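Long-range contacts in DNA repair protein PprA (Deinococcus deserti, PDB 6MC8), which probably binds DNA and forms filaments in the radiation-induced repair of DNA damage and in genome segregation: residues A[87-92]-A[103-108]; A[237-242]-A[302-308]; A[258-262]-A[287-292]. The protein carries 2 engineered substitutions. All coordinates share one frame; numbering follows the deposited sequence.

Interaction 1 (A[87-92]-A[103-108]); sequences LQHSAR and IALLVD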
ATOM      1  N   LEU A  87     -10.644 -12.822   1.375  1.00 26.00           N
ATOM      2  CA  LEU A  87     -12.052 -12.634   1.670  1.00 27.50           C
ATOM      3  C   LEU A  87     -12.221 -12.303   3.147  1.00 25.20           C
ATOM      4  O   LEU A  87     -11.383 -12.646   3.983  1.00 27.54           O
ATOM      5  CB  LEU A  87     -12.854 -13.889   1.316  1.00 26.99           C
ATOM      6  CG  LEU A  87     -12.778 -14.360  -0.136  1.00 27.53           C
ATOM      7  CD1 LEU A  87     -13.495 -15.683  -0.308  1.00 22.59           C
ATOM      8  CD2 LEU A  87     -13.328 -13.320  -1.089  1.00 24.34           C
ATOM      9  N   GLN A  88     -13.318 -11.628   3.461  1.00 31.70           N
ATOM     10  CA  GLN A  88     -13.638 -11.257   4.832  1.00 25.19           C
ATOM     11  C   GLN A  88     -14.715 -12.187   5.367  1.00 27.91           C
ATOM     12  O   GLN A  88     -15.796 -12.291   4.785  1.00 28.01           O
ATOM     13  CB  GLN A  88     -14.091  -9.799   4.907  1.00 26.05           C
ATOM     14  CG  GLN A  88     -14.385  -9.308   6.308  1.00 40.17           C
ATOM     15  CD  GLN A  88     -14.671  -7.822   6.358  1.00 59.29           C
ATOM     16  OE1 GLN A  88     -14.640  -7.137   5.338  1.00 67.10           O
ATOM     17  NE2 GLN A  88     -14.955  -7.313   7.549  1.00 52.92           N
ATOM     18  N   HIS A  89     -14.412 -12.861   6.472  1.00 31.24           N
ATOM     19  CA  HIS A  89     -15.281 -13.873   7.051  1.00 23.70           C
ATOM     20  C   HIS A  89     -15.976 -13.319   8.284  1.00 22.85           C
ATOM     21  O   HIS A  89     -15.357 -12.625   9.093  1.00 30.23           O
ATOM     22  CB  HIS A  89     -14.485 -15.122   7.436  1.00 22.94           C
ATOM     23  CG  HIS A  89     -13.797 -15.785   6.285  1.00 26.08           C
ATOM     24  ND1 HIS A  89     -14.466 -16.545   5.354  1.00 28.22           N
ATOM     25  CD2 HIS A  89     -12.494 -15.809   5.923  1.00 24.34           C
ATOM     26  CE1 HIS A  89     -13.606 -17.005   4.465  1.00 29.66           C
ATOM     27  NE2 HIS A  89     -12.403 -16.572   4.788  1.00 24.90           N
ATOM     28  N   SER A  90     -17.241 -13.672   8.435  1.00 25.31           N
ATOM     29  CA  SER A  90     -18.059 -13.250   9.596  1.00 26.34           C
ATOM     30  C   SER A  90     -19.195 -14.221   9.864  1.00 26.60           C
ATOM     31  O   SER A  90     -19.524 -14.993   9.013  1.00 27.32           O
ATOM     32  CB  SER A  90     -18.574 -11.873   9.486  1.00 19.31           C
ATOM     33  OG  SER A  90     -19.361 -11.742   8.360  1.00 23.60           O
ATOM     34  N   ALA A  91     -19.716 -14.175  11.071  1.00 26.77           N
ATOM     35  CA  ALA A  91     -20.851 -15.032  11.425  1.00 27.41           C
ATOM     36  C   ALA A  91     -21.925 -14.178  12.080  1.00 38.41           C
ATOM     37  O   ALA A  91     -21.610 -13.119  12.616  1.00 29.63           O
ATOM     38  CB  ALA A  91     -20.415 -16.136  12.325  1.00 29.25           C
ATOM     39  N   ARG A  92     -23.168 -14.592  11.888  1.00 32.72           N
ATOM     40  CA  ARG A  92     -24.303 -13.943  12.525  1.00 34.32           C
ATOM     41  C   ARG A  92     -25.271 -15.004  13.022  1.00 39.69           C
ATOM     42  O   ARG A  92     -25.360 -16.098  12.462  1.00 35.39           O
ATOM     43  CB  ARG A  92     -25.024 -12.971  11.578  1.00 35.59           C
ATOM     44  CG  ARG A  92     -24.250 -11.696  11.311  1.00 41.16           C
ATOM     45  CD  ARG A  92     -24.939 -10.791  10.322  1.00 49.00           C
ATOM     46  NE  ARG A  92     -24.117  -9.622  10.028  1.00 49.19           N
ATOM     47  CZ  ARG A  92     -24.412  -8.712   9.110  1.00 51.53           C
ATOM     48  NH1 ARG A  92     -25.513  -8.832   8.384  1.00 52.61           N
ATOM     49  NH2 ARG A  92     -23.601  -7.686   8.913  1.00 54.25           N
ATOM     50  N   ILE A 103     -26.718 -20.681  12.551  1.00 34.71           N
ATOM     51  CA  ILE A 103     -25.675 -19.644  12.403  1.00 32.96           C
ATOM     52  C   ILE A 103     -25.381 -19.453  10.921  1.00 30.92           C
ATOM     53  O   ILE A 103     -25.009 -20.383  10.286  1.00 29.21           O
ATOM     54  CB  ILE A 103     -24.408 -20.029  13.180  1.00 30.65           C
ATOM     55  CG1 ILE A 103     -24.582 -19.882  14.687  1.00 27.88           C
ATOM     56  CG2 ILE A 103     -23.236 -19.226  12.674  1.00 32.62           C
ATOM     57  CD1 ILE A 103     -23.572 -20.630  15.489  1.00 25.58           C
ATOM     58  N   ALA A 104     -25.496 -18.232  10.441  1.00 28.00           N
ATOM     59  CA  ALA A 104     -25.162 -17.908   9.063  1.00 29.09           C
ATOM     60  C   ALA A 104     -23.678 -17.594   8.951  1.00 30.74           C
ATOM     61  O   ALA A 104     -23.131 -16.849   9.767  1.00 29.70           O
ATOM     62  CB  ALA A 104     -25.990 -16.724   8.567  1.00 30.20           C
ATOM     63  N   LEU A 105     -23.033 -18.166   7.942  1.00 30.22           N
ATOM     64  CA  LEU A 105     -21.618 -17.944   7.685  1.00 22.88           C
ATOM     65  C   LEU A 105     -21.486 -16.976   6.519  1.00 26.45           C
ATOM     66  O   LEU A 105     -21.969 -17.257   5.419  1.00 26.07           O
ATOM     67  CB  LEU A 105     -20.911 -19.263   7.384  1.00 25.31           C
ATOM     68  CG  LEU A 105     -20.904 -20.277   8.525  1.00 24.74           C
ATOM     69  CD1 LEU A 105     -20.315 -21.587   8.060  1.00 23.36           C
ATOM     70  CD2 LEU A 105     -20.135 -19.737   9.715  1.00 27.32           C
ATOM     71  N   LEU A 106     -20.839 -15.844   6.757  1.00 25.60           N
ATOM     72  CA  LEU A 106     -20.814 -14.758   5.794  1.00 24.87           C
ATOM     73  C   LEU A 106     -19.436 -14.608   5.167  1.00 25.02           C
ATOM     74  O   LEU A 106     -18.409 -14.820   5.815  1.00 24.38           O
ATOM     75  CB  LEU A 106     -21.234 -13.432   6.437  1.00 24.48           C
ATOM     76  CG  LEU A 106     -22.716 -13.103   6.644  1.00 25.49           C
ATOM     77  CD1 LEU A 106     -23.342 -13.888   7.776  1.00 28.73           C
ATOM     78  CD2 LEU A 106     -22.875 -11.622   6.894  1.00 30.36           C
ATOM     79  N   VAL A 107     -19.435 -14.254   3.885  1.00 20.52           N
ATOM     80  CA  VAL A 107     -18.230 -13.923   3.137  1.00 21.81           C
ATOM     81  C   VAL A 107     -18.463 -12.578   2.473  1.00 30.64           C
ATOM     82  O   VAL A 107     -19.369 -12.449   1.641  1.00 30.83           O
ATOM     83  CB  VAL A 107     -17.873 -14.985   2.084  1.00 24.85           C
ATOM     84  CG1 VAL A 107     -16.728 -14.500   1.227  1.00 24.00           C
ATOM     85  CG2 VAL A 107     -17.503 -16.289   2.748  1.00 26.61           C
ATOM     86  N   ASP A 108     -17.642 -11.586   2.843  1.00 30.79           N
ATOM     87  CA  ASP A 108     -17.708 -10.205   2.348  1.00 25.36           C
ATOM     88  C   ASP A 108     -19.084  -9.583   2.573  1.00 26.95           C
ATOM     89  O   ASP A 108     -19.590  -8.826   1.745  1.00 35.75           O
ATOM     90  CB  ASP A 108     -17.302 -10.113   0.873  1.00 26.56           C
ATOM     91  CG  ASP A 108     -15.824 -10.348   0.654  1.00 28.75           C
ATOM     92  OD1 ASP A 108     -15.030 -10.072   1.572  1.00 36.62           O
ATOM     93  OD2 ASP A 108     -15.450 -10.790  -0.446  1.00 25.24           O
TER
HETATM   94  O   HOH W   1     -17.205 -17.359   6.195  1.00 25.81           O
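Ser90 and Leu106 face each other as a hydrogen-bonded pair of two antiparallel strands, whose backbones supply the main grip: Leu106 N donates a hydrogen bond to Ser90 O at 2.7 Å and Ser90 N donates one to Leu106 O at 3.1 Å. Arg92 and Ala104 repeat this exchange, while His89-Val107 and Ala91-Leu105 are the non-hydrogen-bonded pairs. The ladder is completed by a mixed pair: Asp108 N donates to Gln88 O at 2.8 Å (174°), but Gln88 N turns to the side chain, reaching Asp108 OD1 at 3.0 Å from above the carboxylate plane. A short acidic chain suits this place, because CG lies beside its own backbone N (chi1 -71°) and the carboxylate can stand in for a carbonyl where the strand ends. A water spans His89 ND1 and Leu106 O.

Side chains meet on both faces. With His89 and Ala91, Val107 and Leu105 occupy one, where the contacts are largely apolar; Leu87 lays its CD1 against Val107 CG1 at 3.8 Å, and small Ala91 lets Ile103 and Leu105 come close. On the other face, Leu106 meets a hydroxyl and a guanidinium: its CB approaches Ser90 OG at 3.2 Å, and its CD2 lies over one face of the Arg92 guanidinium, toward the rim, 3.9 Å from Arg92 NE. The arginine chain, extended from CG to NE, crosses the leucine at about a right angle, so that the guanidinium itself covers CD2 while remaining at the surface.

Helix 62-80 runs along the outer edge of strand 89-95, where Thr70 and Arg74 bind Ala91 N and His89 O. Leu105 pairs in turn with strand 110-114, making this the first hairpin of a three-stranded antiparallel meander.

Interaction 2 (A[237-242]-A[302-308]); sequences LLGARH and VLSGGLR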
ATOM      1  N   LEU A 237      -9.763 -49.667   8.415  1.00 32.53           N
ATOM      2  CA  LEU A 237     -10.004 -49.485   9.839  1.00 31.29           C
ATOM      3  C   LEU A 237     -11.494 -49.356  10.132  1.00 30.91           C
ATOM      4  O   LEU A 237     -11.965 -49.775  11.194  1.00 32.96           O
ATOM      5  CB  LEU A 237      -9.234 -48.266  10.342  1.00 30.79           C
ATOM      6  CG  LEU A 237      -9.258 -47.982  11.839  1.00 32.54           C
ATOM      7  CD1 LEU A 237      -8.694 -49.161  12.594  1.00 35.60           C
ATOM      8  CD2 LEU A 237      -8.456 -46.741  12.136  1.00 34.09           C
ATOM      9  N   LEU A 238     -12.258 -48.803   9.188  1.00 25.85           N
ATOM     10  CA  LEU A 238     -13.709 -48.790   9.321  1.00 28.93           C
ATOM     11  C   LEU A 238     -14.324 -50.168   9.111  1.00 29.39           C
ATOM     12  O   LEU A 238     -15.494 -50.365   9.447  1.00 32.40           O
ATOM     13  CB  LEU A 238     -14.332 -47.798   8.339  1.00 24.96           C
ATOM     14  CG  LEU A 238     -14.113 -46.309   8.593  1.00 23.89           C
ATOM     15  CD1 LEU A 238     -14.647 -45.500   7.436  1.00 20.21           C
ATOM     16  CD2 LEU A 238     -14.756 -45.878   9.890  1.00 25.14           C
ATOM     17  N   GLY A 239     -13.570 -51.116   8.555  1.00 31.33           N
ATOM     18  CA  GLY A 239     -14.065 -52.473   8.441  1.00 29.67           C
ATOM     19  C   GLY A 239     -14.049 -53.223   9.756  1.00 32.07           C
ATOM     20  O   GLY A 239     -14.773 -54.206   9.919  1.00 34.27           O
ATOM     21  N   ALA A 240     -13.232 -52.778  10.703  1.00 29.48           N
ATOM     22  CA  ALA A 240     -13.182 -53.369  12.029  1.00 29.52           C
ATOM     23  C   ALA A 240     -14.142 -52.709  13.005  1.00 30.43           C
ATOM     24  O   ALA A 240     -14.169 -53.089  14.178  1.00 33.68           O
ATOM     25  CB  ALA A 240     -11.758 -53.305  12.584  1.00 30.91           C
ATOM     26  N   ARG A 241     -14.924 -51.736  12.558  1.00 30.80           N
ATOM     27  CA  ARG A 241     -15.949 -51.116  13.377  1.00 33.57           C
ATOM     28  C   ARG A 241     -17.324 -51.575  12.916  1.00 28.82           C
ATOM     29  O   ARG A 241     -17.467 -52.300  11.930  1.00 33.44           O
ATOM     30  CB  ARG A 241     -15.860 -49.588  13.319  1.00 30.37           C
ATOM     31  CG  ARG A 241     -14.561 -48.999  13.818  1.00 25.99           C
ATOM     32  CD  ARG A 241     -14.341 -49.312  15.277  1.00 29.82           C
ATOM     33  NE  ARG A 241     -15.496 -48.975  16.096  1.00 29.58           N
ATOM     34  CZ  ARG A 241     -15.762 -47.768  16.575  1.00 28.53           C
ATOM     35  NH1 ARG A 241     -14.959 -46.750  16.317  1.00 28.76           N
ATOM     36  NH2 ARG A 241     -16.846 -47.583  17.310  1.00 30.69           N
ATOM     37  N   HIS A 242     -18.341 -51.133  13.652  1.00 30.04           N
ATOM     38  CA  HIS A 242     -19.716 -51.497  13.340  1.00 29.44           C
ATOM     39  C   HIS A 242     -20.162 -50.837  12.043  1.00 30.53           C
ATOM     40  O   HIS A 242     -19.580 -49.851  11.588  1.00 31.47           O
ATOM     41  CB  HIS A 242     -20.643 -51.090  14.486  1.00 29.66           C
ATOM     42  CG  HIS A 242     -20.727 -49.613  14.703  1.00 30.56           C
ATOM     43  ND1 HIS A 242     -21.658 -48.819  14.072  1.00 38.52           N
ATOM     44  CD2 HIS A 242     -19.987 -48.782  15.475  1.00 29.21           C
ATOM     45  CE1 HIS A 242     -21.495 -47.565  14.450  1.00 33.36           C
ATOM     46  NE2 HIS A 242     -20.486 -47.517  15.300  1.00 33.21           N
ATOM     47  N   VAL A 302     -11.349 -41.042  17.599  1.00 28.23           N
ATOM     48  CA  VAL A 302     -12.667 -41.185  16.990  1.00 23.29           C
ATOM     49  C   VAL A 302     -12.751 -42.488  16.202  1.00 26.35           C
ATOM     50  O   VAL A 302     -13.780 -43.173  16.211  1.00 30.08           O
ATOM     51  CB  VAL A 302     -12.970 -39.945  16.122  1.00 23.29           C
ATOM     52  CG1 VAL A 302     -14.217 -40.122  15.293  1.00 22.78           C
ATOM     53  CG2 VAL A 302     -13.142 -38.729  17.000  1.00 19.16           C
ATOM     54  N   LEU A 303     -11.660 -42.874  15.545  1.00 30.33           N
ATOM     55  CA  LEU A 303     -11.680 -44.093  14.747  1.00 26.06           C
ATOM     56  C   LEU A 303     -11.592 -45.340  15.615  1.00 26.81           C
ATOM     57  O   LEU A 303     -12.034 -46.414  15.198  1.00 32.51           O
ATOM     58  CB  LEU A 303     -10.541 -44.072  13.731  1.00 26.17           C
ATOM     59  CG  LEU A 303     -10.617 -42.956  12.690  1.00 24.85           C
ATOM     60  CD1 LEU A 303      -9.412 -42.983  11.766  1.00 22.85           C
ATOM     61  CD2 LEU A 303     -11.919 -43.012  11.922  1.00 22.97           C
ATOM     62  N   SER A 304     -11.037 -45.222  16.815  1.00 30.74           N
ATOM     63  CA  SER A 304     -10.897 -46.375  17.689  1.00 28.54           C
ATOM     64  C   SER A 304     -12.040 -46.473  18.693  1.00 37.19           C
ATOM     65  O   SER A 304     -12.675 -47.523  18.811  1.00 43.99           O
ATOM     66  CB  SER A 304      -9.555 -46.318  18.417  1.00 29.70           C
ATOM     67  OG  SER A 304      -9.396 -47.424  19.284  1.00 52.55           O
ATOM     68  N   GLY A 305     -12.320 -45.391  19.411  1.00 32.68           N
ATOM     69  CA  GLY A 305     -13.294 -45.442  20.481  1.00 34.82           C
ATOM     70  C   GLY A 305     -14.627 -44.797  20.172  1.00 37.70           C
ATOM     71  O   GLY A 305     -15.636 -45.134  20.793  1.00 45.22           O
ATOM     72  N   GLY A 306     -14.650 -43.879  19.222  1.00 32.07           N
ATOM     73  CA  GLY A 306     -15.841 -43.119  18.906  1.00 31.09           C
ATOM     74  C   GLY A 306     -16.696 -43.760  17.838  1.00 33.10           C
ATOM     75  O   GLY A 306     -16.710 -44.984  17.679  1.00 32.99           O
ATOM     76  N   LEU A 307     -17.416 -42.901  17.104  1.00 29.55           N
ATOM     77  CA  LEU A 307     -18.338 -43.274  16.023  1.00 30.82           C
ATOM     78  C   LEU A 307     -19.419 -44.238  16.509  1.00 35.40           C
ATOM     79  O   LEU A 307     -19.780 -45.196  15.824  1.00 36.66           O
ATOM     80  CB  LEU A 307     -17.593 -43.855  14.820  1.00 34.95           C
ATOM     81  CG  LEU A 307     -16.568 -42.927  14.179  1.00 29.78           C
ATOM     82  CD1 LEU A 307     -15.893 -43.606  13.011  1.00 23.21           C
ATOM     83  CD2 LEU A 307     -17.232 -41.649  13.760  1.00 33.31           C
ATOM     84  N   ARG A 308     -19.939 -43.977  17.699  1.00 37.80           N
ATOM     85  CA  ARG A 308     -20.849 -44.901  18.355  1.00 40.84           C
ATOM     86  C   ARG A 308     -22.303 -44.633  17.986  1.00 41.33           C
ATOM     87  O   ARG A 308     -23.192 -45.397  18.352  1.00 44.41           O
ATOM     88  CB  ARG A 308     -20.670 -44.814  19.867  1.00 38.23           C
ATOM     89  CG  ARG A 308     -19.312 -45.263  20.362  1.00 32.41           C
ATOM     90  CD  ARG A 308     -19.245 -45.158  21.870  1.00 36.13           C
ATOM     91  NE  ARG A 308     -17.961 -45.598  22.400  1.00 41.54           N
ATOM     92  CZ  ARG A 308     -17.667 -45.632  23.694  1.00 38.21           C
ATOM     93  NH1 ARG A 308     -18.567 -45.259  24.591  1.00 30.65           N
ATOM     94  NH2 ARG A 308     -16.475 -46.049  24.091  1.00 38.35           N
TER
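Arg241 reaches across to carbonyls at and just beyond the C-terminal end of helix 274-304. Its NH1 and NH2 both point end-on at one atom, Gly306 O, which lies 2.6 Å from Arg241 NH2, nearly in line with the C=O bond, and 2.8 Å from Arg241 NH1. The same NH1 also donates a hydrogen bond to Leu303 O at 3.1 Å, from well above that carbonyl's plane, although the oxygen lies in the guanidinium plane. Two acceptors at the edge thus fix the rotation of the flat group, while Ser304 O stands over one of its faces without a hydrogen bond. A cation suits this place, since the carbonyls of the helix end and of the turn after it together probably make the local potential negative. Next to it, His242 turns NE2 toward Leu307 O, a ring-edge hydrogen bond whose modelled length is too short to be taken literally.

The apolar first shell lies beside the polar one: Leu237 CD2 packs on Leu303 CB at 3.7 Å, and Leu238 CD2 meets Leu307 CD1 at 4.0 Å, the two side chains crossing at about a right angle.

Positioning begins with the arginine itself, folded back by bends at chi2 (-62°) and chi3 (-51°). On the other segment, Gly306, with no side chain to press on Val302 O, permits the tight turn after the helix, and Arg308 NE holds Gly305 O at 2.9 Å.

Further out, Leu303 and Leu307 rest on Leu249 of helix 245-250, and Leu237 on Ala208 and Val211 of helix 200-213. Within this helical cluster, the contact joins the end of helix 218-237 and its following loop to the last turn of helix 274-304 and the C-terminal tail.

Interaction 3 (A[258-262]-A[287-292]); sequences AVSSA and TLDELQ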
ATOM      1  N   ALA A 258      -9.646 -29.912   7.752  1.00 19.15           N
ATOM      2  CA  ALA A 258      -8.361 -30.296   8.307  1.00 16.83           C
ATOM      3  C   ALA A 258      -7.504 -29.055   8.501  1.00 21.36           C
ATOM      4  O   ALA A 258      -7.713 -28.027   7.858  1.00 19.93           O
ATOM      5  CB  ALA A 258      -7.640 -31.306   7.410  1.00 20.14           C
ATOM      6  N   VAL A 259      -6.531 -29.168   9.400  1.00 19.99           N
ATOM      7  CA  VAL A 259      -5.565 -28.103   9.644  1.00 18.69           C
ATOM      8  C   VAL A 259      -4.428 -28.222   8.644  1.00 17.21           C
ATOM      9  O   VAL A 259      -3.779 -29.266   8.549  1.00 19.28           O
ATOM     10  CB  VAL A 259      -5.032 -28.156  11.084  1.00 25.20           C
ATOM     11  CG1 VAL A 259      -3.875 -27.194  11.263  1.00 17.60           C
ATOM     12  CG2 VAL A 259      -6.117 -27.804  12.048  1.00 24.22           C
ATOM     13  N   SER A 260      -4.182 -27.145   7.900  1.00 18.50           N
ATOM     14  CA  SER A 260      -3.066 -27.097   6.973  1.00 23.22           C
ATOM     15  C   SER A 260      -2.187 -25.864   7.123  1.00 22.79           C
ATOM     16  O   SER A 260      -1.084 -25.852   6.571  1.00 22.41           O
ATOM     17  CB  SER A 260      -3.561 -27.176   5.520  1.00 19.23           C
ATOM     18  OG  SER A 260      -4.281 -26.019   5.158  1.00 22.04           O
ATOM     19  N   SER A 261      -2.619 -24.841   7.852  1.00 19.56           N
ATOM     20  CA  SER A 261      -1.826 -23.632   7.987  1.00 22.15           C
ATOM     21  C   SER A 261      -1.827 -23.155   9.432  1.00 23.33           C
ATOM     22  O   SER A 261      -2.508 -23.707  10.295  1.00 18.00           O
ATOM     23  CB  SER A 261      -2.330 -22.515   7.066  1.00 18.62           C
ATOM     24  OG  SER A 261      -2.135 -22.842   5.707  1.00 21.18           O
ATOM     25  N   ALA A 262      -1.020 -22.129   9.679  1.00 22.54           N
ATOM     26  CA  ALA A 262      -0.985 -21.402  10.936  1.00 16.73           C
ATOM     27  C   ALA A 262      -0.460 -20.005  10.654  1.00 24.11           C
ATOM     28  O   ALA A 262       0.561 -19.845   9.983  1.00 27.63           O
ATOM     29  CB  ALA A 262      -0.110 -22.103  11.979  1.00 16.96           C
ATOM     30  N   THR A 287       3.292 -23.967  15.848  1.00 25.01           N
ATOM     31  CA  THR A 287       1.844 -24.052  15.991  1.00 22.73           C
ATOM     32  C   THR A 287       1.254 -25.008  14.961  1.00 29.40           C
ATOM     33  O   THR A 287       0.360 -25.796  15.281  1.00 31.45           O
ATOM     34  CB  THR A 287       1.218 -22.660  15.872  1.00 27.04           C
ATOM     35  OG1 THR A 287       1.802 -21.793  16.846  1.00 22.37           O
ATOM     36  CG2 THR A 287      -0.271 -22.707  16.119  1.00 20.50           C
ATOM     37  N   LEU A 288       1.779 -24.988  13.732  1.00 24.05           N
ATOM     38  CA  LEU A 288       1.285 -25.889  12.696  1.00 24.68           C
ATOM     39  C   LEU A 288       1.643 -27.339  12.994  1.00 26.78           C
ATOM     40  O   LEU A 288       0.829 -28.241  12.769  1.00 27.67           O
ATOM     41  CB  LEU A 288       1.831 -25.480  11.328  1.00 22.08           C
ATOM     42  CG  LEU A 288       1.410 -26.371  10.158  1.00 20.59           C
ATOM     43  CD1 LEU A 288      -0.088 -26.358   9.981  1.00 18.61           C
ATOM     44  CD2 LEU A 288       2.104 -25.972   8.883  1.00 26.39           C
ATOM     45  N   ASP A 289       2.851 -27.582  13.505  1.00 31.89           N
ATOM     46  CA  ASP A 289       3.271 -28.950  13.793  1.00 28.16           C
ATOM     47  C   ASP A 289       2.484 -29.531  14.958  1.00 26.41           C
ATOM     48  O   ASP A 289       2.148 -30.718  14.959  1.00 31.23           O
ATOM     49  CB  ASP A 289       4.772 -29.004  14.082  1.00 27.99           C
ATOM     50  CG  ASP A 289       5.613 -28.767  12.847  1.00 37.14           C
ATOM     51  OD1 ASP A 289       5.118 -29.016  11.733  1.00 34.45           O
ATOM     52  OD2 ASP A 289       6.780 -28.354  12.993  1.00 36.67           O
ATOM     53  N   GLU A 290       2.159 -28.702  15.948  1.00 25.91           N
ATOM     54  CA  GLU A 290       1.417 -29.202  17.098  1.00 32.08           C
ATOM     55  C   GLU A 290      -0.056 -29.416  16.769  1.00 26.97           C
ATOM     56  O   GLU A 290      -0.656 -30.399  17.216  1.00 29.71           O
ATOM     57  CB  GLU A 290       1.590 -28.260  18.291  1.00 24.63           C
ATOM     58  CG  GLU A 290       0.788 -28.668  19.518  1.00 32.23           C
ATOM     59  CD  GLU A 290       1.143 -30.056  20.041  1.00 46.06           C
ATOM     60  OE1 GLU A 290       2.321 -30.463  19.966  1.00 48.66           O
ATOM     61  OE2 GLU A 290       0.220 -30.760  20.497  1.00 44.80           O
ATOM     62  N   LEU A 291      -0.649 -28.522  15.972  1.00 22.01           N
ATOM     63  CA  LEU A 291      -2.055 -28.665  15.605  1.00 21.08           C
ATOM     64  C   LEU A 291      -2.289 -29.878  14.719  1.00 28.95           C
ATOM     65  O   LEU A 291      -3.339 -30.520  14.802  1.00 27.34           O
ATOM     66  CB  LEU A 291      -2.549 -27.403  14.910  1.00 21.02           C
ATOM     67  CG  LEU A 291      -2.827 -26.193  15.788  1.00 22.63           C
ATOM     68  CD1 LEU A 291      -2.981 -24.999  14.899  1.00 19.69           C
ATOM     69  CD2 LEU A 291      -4.080 -26.410  16.596  1.00 20.39           C
ATOM     70  N   GLN A 292      -1.316 -30.219  13.879  1.00 28.37           N
ATOM     71  CA  GLN A 292      -1.454 -31.405  13.046  1.00 25.57           C
ATOM     72  C   GLN A 292      -1.194 -32.679  13.841  1.00 25.16           C
ATOM     73  O   GLN A 292      -1.799 -33.718  13.562  1.00 25.07           O
ATOM     74  CB  GLN A 292      -0.527 -31.306  11.837  1.00 18.24           C
ATOM     75  CG  GLN A 292      -1.021 -30.330  10.791  1.00 21.46           C
ATOM     76  CD  GLN A 292      -0.079 -30.184   9.618  1.00 20.03           C
ATOM     77  OE1 GLN A 292       1.064 -30.628   9.659  1.00 24.63           O
ATOM     78  NE2 GLN A 292      -0.574 -29.600   8.545  1.00 17.85           N
TER
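Val259 pushes its CG1 branch between two leucines of helix 274-304, lying 3.9 Å from Leu291 CB and 4.1 Å from Leu288 CD1. With CG1 anti to the valine's backbone nitrogen (chi1 171°), the compact branched side chain directs this methyl at the helix surface. Leu288 answers as the bump from the helix: it slides past the valine in the opposite direction and pushes CD1 against the main chain, 3.6 Å from Ser260 C, where Ser260 and Ser261 turn their own side chains away. Farther along, Ala262 has a methyl small enough for the backbones to draw close, its CB resting 3.9 Å from Leu288 CB and beside Thr287.

At the other end, Gln292 reaches across with a chain extended beyond CG. Its NE2 donates to Val259 O at 3.2 Å (159°), approaching from above the carbonyl plane, while its OE1 accepts from Arg196, which also pairs with Asp289. The serines are held from behind, Ser260 OG by Trp80 O and Ser261 OG by His195 and Glu193.

The contact packs helix 274-304 against the loop leading into, and the first residues of, strand 261-267, an outermost strand within this chain of a four-stranded antiparallel sheet.

Overall arrangement
Interaction 3 lies near the middle of the molecule, its centre about 7 Å from that of the chain, with the other two farther out. Helix 274-304 carries both interaction 3, partway along, and interaction 2, at its C-terminal end; their centres are about 24 Å apart and their nearest atoms about 12 Å. Along the chain, interaction 3 falls wholly between the two segments of interaction 2. Interaction 1 closes earlier, about 23 Å from interaction 3 and about 34 Å from interaction 2 between centres, and touches neither. Helix 62-80 offers a link, flanking the hairpin of interaction 1 and meeting Ser260 of interaction 3 through Arg79 and Trp80.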